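Bd3460 (Bdellovibrio bacteriovorus, PDB 5CEC) binds the predatory endopeptidase Bd3459 through its ankyrin repeats, acting as an immunity protein that protects the predator from its own enzyme. Local coordinates at the interface of chains B and A. Sequence-based numbering; all coordinates share one arbitrary frame. Chains: chain A, Bd3460; chain B, Bd3459.

The interface of chains B and A. Residues chain B 349, 407, 411; chain A 173-175, 207-209.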
# COMPACT_ATOMS: atom_id res chain seq x y z
N VAL B 349 -2.48 -18.44 -8.27
CA VAL B 349 -1.28 -18.45 -9.11
C VAL B 349 -0.43 -17.19 -9.00
O VAL B 349 0.74 -17.22 -9.38
CB VAL B 349 -1.61 -18.74 -10.57
CG1 VAL B 349 -2.16 -20.15 -10.71
CG2 VAL B 349 -2.55 -17.71 -11.19
N SER B 407 -4.78 -13.86 -13.11
CA SER B 407 -4.59 -15.30 -12.98
C SER B 407 -4.77 -15.98 -14.34
O SER B 407 -4.02 -16.90 -14.70
CB SER B 407 -5.55 -15.88 -11.95
OG SER B 407 -5.29 -15.33 -10.69
N ASN B 411 -2.25 -18.38 -16.43
CA ASN B 411 -2.71 -19.68 -16.92
C ASN B 411 -2.32 -19.86 -18.38
O ASN B 411 -1.85 -20.93 -18.79
CB ASN B 411 -4.27 -19.83 -16.88
CG ASN B 411 -4.85 -20.01 -15.48
OD1 ASN B 411 -4.15 -20.32 -14.51
ND2 ASN B 411 -6.21 -19.83 -15.39
N ARG A 173 -10.18 -22.69 -11.38
CA ARG A 173 -9.87 -21.72 -12.45
C ARG A 173 -8.56 -20.97 -12.22
O ARG A 173 -7.72 -20.88 -13.13
CB ARG A 173 -10.96 -20.68 -12.56
CG ARG A 173 -12.27 -21.20 -13.06
CD ARG A 173 -13.16 -20.06 -13.51
NE ARG A 173 -14.47 -20.53 -13.95
CZ ARG A 173 -15.51 -20.76 -13.15
NH1 ARG A 173 -15.43 -20.60 -11.83
NH2 ARG A 173 -16.62 -21.19 -13.71
N TYR A 174 -8.38 -20.44 -11.01
CA TYR A 174 -7.39 -19.40 -10.82
C TYR A 174 -6.35 -19.67 -9.73
O TYR A 174 -5.53 -18.79 -9.42
CB TYR A 174 -8.11 -18.09 -10.54
CG TYR A 174 -9.13 -17.71 -11.59
CD1 TYR A 174 -8.75 -17.59 -12.94
CD2 TYR A 174 -10.46 -17.51 -11.28
CE1 TYR A 174 -9.65 -17.26 -13.92
CE2 TYR A 174 -11.38 -17.14 -12.27
CZ TYR A 174 -10.97 -17.05 -13.59
OH TYR A 174 -11.85 -16.72 -14.56
N GLY A 175 -6.37 -20.87 -9.17
CA GLY A 175 -5.47 -21.24 -8.10
C GLY A 175 -4.49 -22.32 -8.48
O GLY A 175 -4.24 -22.57 -9.67
N ALA A 207 -10.75 -22.70 -18.19
CA ALA A 207 -9.90 -21.55 -17.84
C ALA A 207 -8.42 -21.76 -18.23
O ALA A 207 -7.57 -20.91 -17.91
CB ALA A 207 -10.01 -21.28 -16.35
N SER A 208 -8.11 -22.90 -18.87
CA SER A 208 -6.74 -23.21 -19.34
C SER A 208 -5.75 -23.29 -18.18
O SER A 208 -4.58 -22.95 -18.33
CB SER A 208 -6.28 -22.23 -20.42
OG SER A 208 -7.18 -22.26 -21.53
N ASN A 209 -6.22 -23.75 -17.02
CA ASN A 209 -5.35 -23.99 -15.88
C ASN A 209 -4.85 -25.38 -15.93
O ASN A 209 -5.50 -26.30 -15.44
CB ASN A 209 -6.08 -23.71 -14.56
CG ASN A 209 -5.13 -23.58 -13.39
OD1 ASN A 209 -4.10 -24.28 -13.32
ND2 ASN A 209 -5.50 -22.75 -12.43
O HOH W 1 -1.50 -23.57 -17.52
O HOH W 2 -2.83 -23.06 -20.58
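B:Asn411, at the C-terminal end of helix 394-411 of the endopeptidase, reaches its amide into the ankyrin-repeat surface of Bd3460, between the end of helix 167-174 and the loop residues A:Ala207 to A:Asn209. It hides 65 Å² of its surface there, more than any other residue of the patch. Its CG stands opposite the carbonyl carbon (chi1 -73°), which sends the amide away from its own backbone carbonyl and towards the immunity protein. ND2 donates to A:Arg173 O at 2.9 Å, nearly in line with that carbonyl, the acceptor lying slightly out of the B:Asn411 amide plane. The same nitrogen makes a weak, more bent bond to A:Ala207 O, so it faces main-chain oxygens at the end of helix 167-174 and in the loop after helix 200-206, with the first the stronger acceptor.

A:Asn209 braces this acceptor from within Bd3460. With CG opposite its backbone N (chi1 -164°), its ND2 donates to A:Arg173 O at 3.0 Å from above the carbonyl plane and also to A:Gly175 O, both acceptors lying in its amide plane. These bonds tie the loop to the end of the neighbouring helix and fix the rotation of the amide. The two asparagine amides meet at a slant, their planes 46° apart, and B:Asn411 CG packs on A:Asn209 CB at 4.0 Å.

On the other flank, A:Tyr174 meets the enzyme through its backbone and CB rather than its hydroxyl. Its carbonyl O accepts a long but nearly straight bond from B:Val349 N (3.3 Å), while B:Ser407 CB packs against A:Tyr174 CB at 3.7 Å and also lies near CD1 of the ring, on the side away from A:Arg173 CB. A:Arg173 CB covers the other face, over its centre. At the opposite end, waters 1 and 2 each link B:Asn411 O to A:Ser208 O, bridging carbonyls that cannot bond to each other directly.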